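Local atomic coordinates of estrogen receptor (Crassostrea gigas, PDB entry 4N1Y), a protein that probably regulates transcription as a constitutively active nuclear receptor of the steroid receptor family, no longer switched on by a hormone. Residues L67-H72 with R154-Y159; V114-I119 with A207-L212. All blocks are in the same frame, centred on the assembly; numbering follows the deposited sequence.

Contact 1. Residues L67-H72 with R154-Y159; sequences LSDQVH and RRLASY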
# COMPACT_ATOMS: atom_id res chain seq x y z
N LEU B 67 2.26 -21.26 14.34
CA LEU B 67 0.86 -21.29 13.91
C LEU B 67 0.19 -19.94 14.02
O LEU B 67 -0.43 -19.48 13.05
CB LEU B 67 0.04 -22.31 14.70
CG LEU B 67 0.15 -23.78 14.32
CD1 LEU B 67 -1.19 -24.19 13.73
CD2 LEU B 67 1.25 -24.05 13.31
N SER B 68 0.32 -19.30 15.17
CA SER B 68 -0.26 -17.98 15.34
C SER B 68 0.16 -17.01 14.20
O SER B 68 -0.66 -16.25 13.69
CB SER B 68 0.11 -17.41 16.72
OG SER B 68 1.15 -16.45 16.61
N ASP B 69 1.42 -17.05 13.79
CA ASP B 69 1.89 -16.13 12.75
C ASP B 69 1.44 -16.58 11.35
O ASP B 69 1.20 -15.74 10.47
CB ASP B 69 3.42 -15.98 12.82
CG ASP B 69 3.87 -15.22 14.06
OD1 ASP B 69 3.04 -14.51 14.67
OD2 ASP B 69 5.06 -15.32 14.43
N GLN B 70 1.32 -17.89 11.13
CA GLN B 70 0.73 -18.38 9.90
C GLN B 70 -0.68 -17.83 9.74
O GLN B 70 -1.03 -17.28 8.70
CB GLN B 70 0.71 -19.90 9.85
CG GLN B 70 2.10 -20.49 9.77
CD GLN B 70 2.06 -21.98 9.64
OE1 GLN B 70 1.17 -22.53 8.99
NE2 GLN B 70 3.04 -22.66 10.22
N VAL B 71 -1.49 -17.96 10.79
CA VAL B 71 -2.82 -17.40 10.74
C VAL B 71 -2.71 -15.89 10.56
O VAL B 71 -3.40 -15.32 9.72
CB VAL B 71 -3.62 -17.74 12.01
CG1 VAL B 71 -4.90 -16.92 12.07
CG2 VAL B 71 -3.93 -19.25 12.07
N HIS B 72 -1.79 -15.26 11.28
CA HIS B 72 -1.74 -13.80 11.26
C HIS B 72 -1.47 -13.22 9.89
O HIS B 72 -2.12 -12.26 9.50
CB HIS B 72 -0.69 -13.26 12.23
CG HIS B 72 -0.57 -11.77 12.20
ND1 HIS B 72 -1.45 -10.94 12.85
CD2 HIS B 72 0.35 -10.97 11.62
CE1 HIS B 72 -1.10 -9.68 12.65
NE2 HIS B 72 -0.00 -9.67 11.91
N ARG B 154 5.12 -5.10 11.25
CA ARG B 154 5.47 -5.15 12.67
C ARG B 154 6.14 -6.47 13.01
O ARG B 154 5.89 -7.49 12.38
CB ARG B 154 4.20 -4.95 13.52
CG ARG B 154 3.59 -3.56 13.45
CD ARG B 154 2.26 -3.52 14.20
NE ARG B 154 1.35 -4.54 13.68
CZ ARG B 154 0.15 -4.82 14.19
NH1 ARG B 154 -0.31 -4.17 15.26
NH2 ARG B 154 -0.59 -5.78 13.62
N ARG B 155 6.94 -6.47 14.06
CA ARG B 155 7.70 -7.66 14.46
C ARG B 155 6.86 -8.75 15.10
O ARG B 155 6.22 -8.55 16.14
CB ARG B 155 8.81 -7.23 15.40
CG ARG B 155 10.01 -6.66 14.72
CD ARG B 155 11.00 -6.11 15.74
NE ARG B 155 12.23 -5.70 15.08
CZ ARG B 155 13.13 -6.58 14.66
NH1 ARG B 155 12.93 -7.86 14.91
NH2 ARG B 155 14.24 -6.18 14.05
N LEU B 156 6.89 -9.92 14.48
CA LEU B 156 6.25 -11.12 15.00
C LEU B 156 7.27 -12.10 15.60
O LEU B 156 8.47 -11.97 15.37
CB LEU B 156 5.47 -11.82 13.90
CG LEU B 156 4.30 -11.09 13.26
CD1 LEU B 156 3.90 -11.88 12.04
CD2 LEU B 156 3.13 -10.99 14.23
N ALA B 157 6.81 -13.08 16.35
CA ALA B 157 7.69 -14.11 16.89
C ALA B 157 8.54 -14.75 15.79
O ALA B 157 9.72 -15.06 15.97
CB ALA B 157 6.87 -15.16 17.62
N SER B 158 7.93 -14.96 14.64
CA SER B 158 8.60 -15.64 13.54
C SER B 158 9.39 -14.65 12.66
O SER B 158 9.61 -14.91 11.48
CB SER B 158 7.59 -16.41 12.71
OG SER B 158 6.90 -17.35 13.52
N TYR B 159 9.77 -13.52 13.24
CA TYR B 159 10.45 -12.46 12.50
C TYR B 159 11.59 -12.95 11.60
O TYR B 159 11.65 -12.60 10.43
CB TYR B 159 10.98 -11.40 13.45
CG TYR B 159 11.77 -10.31 12.76
CD1 TYR B 159 11.12 -9.25 12.14
CD2 TYR B 159 13.16 -10.34 12.72
CE1 TYR B 159 11.82 -8.25 11.51
CE2 TYR B 159 13.88 -9.33 12.08
CZ TYR B 159 13.19 -8.29 11.48
OH TYR B 159 13.87 -7.28 10.84
O HOH W 1 3.77 -13.33 16.85
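The carboxylate of Asp69 takes two bonds from Ser158 on one oxygen. Asp69 OD2 accepts from Ser158 N at 2.9 Å (142° at the hydrogen), met nearly along the C-O axis, and from Ser158 OG, also at 2.9 Å, on its anti lone pair; Ser158 OG also bonds Ser66 N. A water donates to Asp69 OD1 at 2.6 Å and accepts from Ala157 N, so both oxygens reach the turn from Leu156 to Tyr159. An alanine in place of Asp69 would remove the acceptor of Ser158 N, Ser158 OG and the water, and would probably loosen this turn from the helix. Within the mostly helical ligand-binding domain of nuclear receptors, these bonds join the first turn of helix 67-89 to the loop leading into helix 159-180, whose N-cap position is Ser158; the start of that helix would probably favour the carboxylate's charge. The side chain of Leu156 runs alongside that of Asp69, pointing the other way, its CD2 against Asp69 OD1; Leu156 CD2 also lies over one face of the His72 ring, 4.2 Å from its centroid, a CH-pi contact. At the ring's edge stands Arg154 NH2, 4.1 Å from His72 CE1. Glu152 OE2 is hydrogen-bonded to His72 NE2 and salt-bridged to Arg154 NH2, while Arg154 NH1 forms a salt bridge with Glu121 of the second subunit.

Contact 2. Residues V114-I119 with A207-L212; sequences VEMTEI and AFFQRL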
# COMPACT_ATOMS: atom_id res chain seq x y z
N VAL B 114 -23.23 -2.91 -7.17
CA VAL B 114 -22.79 -3.48 -5.89
C VAL B 114 -22.02 -2.47 -5.06
O VAL B 114 -21.45 -2.82 -4.02
CB VAL B 114 -21.89 -4.72 -6.08
CG1 VAL B 114 -22.67 -5.84 -6.73
CG2 VAL B 114 -20.66 -4.37 -6.91
N GLU B 115 -21.96 -1.23 -5.53
CA GLU B 115 -21.41 -0.13 -4.76
C GLU B 115 -19.96 -0.39 -4.33
O GLU B 115 -19.56 -0.03 -3.22
CB GLU B 115 -22.29 0.11 -3.54
CG GLU B 115 -23.76 0.30 -3.94
CD GLU B 115 -24.71 0.40 -2.77
OE1 GLU B 115 -24.25 0.26 -1.62
OE2 GLU B 115 -25.93 0.57 -3.01
N MET B 116 -19.18 -0.99 -5.23
CA MET B 116 -17.77 -1.24 -4.99
C MET B 116 -16.93 -0.61 -6.08
O MET B 116 -15.92 -1.16 -6.54
CB MET B 116 -17.49 -2.74 -4.95
CG MET B 116 -18.25 -3.45 -3.88
SD MET B 116 -17.75 -5.17 -3.71
CE MET B 116 -16.13 -4.95 -3.00
N THR B 117 -17.38 0.55 -6.55
CA THR B 117 -16.72 1.17 -7.67
C THR B 117 -15.28 1.57 -7.38
O THR B 117 -14.39 1.21 -8.14
CB THR B 117 -17.50 2.39 -8.13
OG1 THR B 117 -18.75 1.95 -8.70
CG2 THR B 117 -16.75 3.10 -9.19
N GLU B 118 -15.05 2.28 -6.28
CA GLU B 118 -13.72 2.80 -5.96
C GLU B 118 -12.78 1.63 -5.82
O GLU B 118 -11.63 1.69 -6.27
CB GLU B 118 -13.73 3.71 -4.71
CG GLU B 118 -13.19 3.18 -3.37
CD GLU B 118 -13.30 4.22 -2.24
OE1 GLU B 118 -13.64 5.39 -2.53
OE2 GLU B 118 -13.07 3.87 -1.06
N ILE B 119 -13.25 0.56 -5.19
CA ILE B 119 -12.45 -0.65 -5.08
C ILE B 119 -12.11 -1.24 -6.45
O ILE B 119 -10.94 -1.38 -6.79
CB ILE B 119 -13.15 -1.72 -4.23
CG1 ILE B 119 -13.21 -1.25 -2.77
CG2 ILE B 119 -12.42 -3.05 -4.34
CD1 ILE B 119 -14.10 -2.10 -1.90
N ALA B 207 -12.99 -3.34 4.67
CA ALA B 207 -13.92 -2.41 5.31
C ALA B 207 -15.31 -2.56 4.73
O ALA B 207 -16.30 -2.57 5.47
CB ALA B 207 -13.45 -0.99 5.17
N PHE B 208 -15.39 -2.67 3.41
CA PHE B 208 -16.69 -2.84 2.76
C PHE B 208 -17.37 -4.15 3.18
O PHE B 208 -18.56 -4.17 3.49
CB PHE B 208 -16.55 -2.78 1.24
CG PHE B 208 -17.84 -2.97 0.50
CD1 PHE B 208 -18.72 -1.90 0.33
CD2 PHE B 208 -18.16 -4.19 -0.08
CE1 PHE B 208 -19.90 -2.06 -0.36
CE2 PHE B 208 -19.34 -4.35 -0.77
CZ PHE B 208 -20.21 -3.28 -0.92
N PHE B 209 -16.61 -5.23 3.20
CA PHE B 209 -17.16 -6.53 3.55
C PHE B 209 -17.61 -6.55 5.02
O PHE B 209 -18.59 -7.21 5.37
CB PHE B 209 -16.15 -7.63 3.26
CG PHE B 209 -16.25 -8.17 1.86
CD1 PHE B 209 -16.02 -7.34 0.78
CD2 PHE B 209 -16.55 -9.49 1.63
CE1 PHE B 209 -16.11 -7.82 -0.50
CE2 PHE B 209 -16.64 -9.98 0.34
CZ PHE B 209 -16.42 -9.15 -0.72
N GLN B 210 -16.90 -5.81 5.87
CA GLN B 210 -17.29 -5.73 7.27
C GLN B 210 -18.67 -5.08 7.38
O GLN B 210 -19.50 -5.51 8.18
CB GLN B 210 -16.28 -4.93 8.08
CG GLN B 210 -14.93 -5.60 8.26
CD GLN B 210 -13.94 -4.73 9.03
OE1 GLN B 210 -13.84 -3.53 8.78
NE2 GLN B 210 -13.22 -5.33 9.97
N ARG B 211 -18.94 -4.08 6.54
CA ARG B 211 -20.22 -3.38 6.60
C ARG B 211 -21.32 -4.18 5.92
O ARG B 211 -22.49 -4.05 6.24
CB ARG B 211 -20.12 -1.99 5.97
CG ARG B 211 -19.48 -0.92 6.84
CD ARG B 211 -19.43 0.40 6.10
NE ARG B 211 -19.15 0.22 4.69
CZ ARG B 211 -19.20 1.20 3.79
NH1 ARG B 211 -19.52 2.44 4.17
NH2 ARG B 211 -18.89 0.95 2.52
N LEU B 212 -20.93 -5.01 4.96
CA LEU B 212 -21.83 -5.99 4.37
C LEU B 212 -22.25 -6.99 5.42
O LEU B 212 -23.44 -7.32 5.55
CB LEU B 212 -21.16 -6.74 3.22
CG LEU B 212 -21.58 -6.32 1.81
CD1 LEU B 212 -21.08 -7.35 0.83
CD2 LEU B 212 -23.08 -6.14 1.73
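Met116 carries most of this contact from its side. Its CB does not point straight at helix 187-215, but Met116 CG, anti to the carbonyl carbon, swings over one face of the Phe208 ring and comes 3.4 Å from Phe208 CE2. From the Phe208 centroid Met116 CG is 3.8 Å away and 26° off the normal, a CH-pi contact displaced toward the rim. The sulfur follows along an extended chi2; Met116 SD lies 4.2 Å from the Phe208 centroid in an oblique, 45° Met-aromatic approach. A bend at chi3 (70°) then turns the methyl back, so that Met116 CE meets Phe208 CD2 at 3.6 Å and reaches the edge of the next ring, 3.8 Å from Phe209 CE1. Phe208, its CG anti to the backbone N, extends its ring to the junction where a Schellman motif at Glu115 ends helix 108-113 and Met116 takes the N-cap position of helix 117-132. There Phe208 CZ lies 3.4 Å from Val114 O, and Phe208 CE1 approaches Glu115 O. Ile119 CD1 packs on Phe208 CB at 4.0 Å. Helix 34-56 adjoins both segments, meeting Val114 through Leu37 and Leu38 and Phe209 through Val42. With no hydrogen bond between the segments, cohesion here rests on burial and dispersion, probably helped by the polarisable sulfur.

Overall arrangement
From the N terminus the segments come in the order 67-72, 114-119, 154-159 and 207-212, so the two contacts cross instead of nesting. Contact 1 closes a loop of 81 intervening residues that takes in the rest of helix 67-89, the two-stranded sheet and the helices up to 137-149. Contact 2 opens inside that loop and closes after 87 intervening residues, beyond helix 159-180, on helix 187-215. Their centres lie 28 Å apart and their nearest atoms about 13 Å. Contact 1 thus ties helix 67-89 to the approach to helix 159-180 beside the second subunit, whereas contact 2 joins the junction of helices 108-113 and 117-132 to helix 187-215, where no other chain touches it.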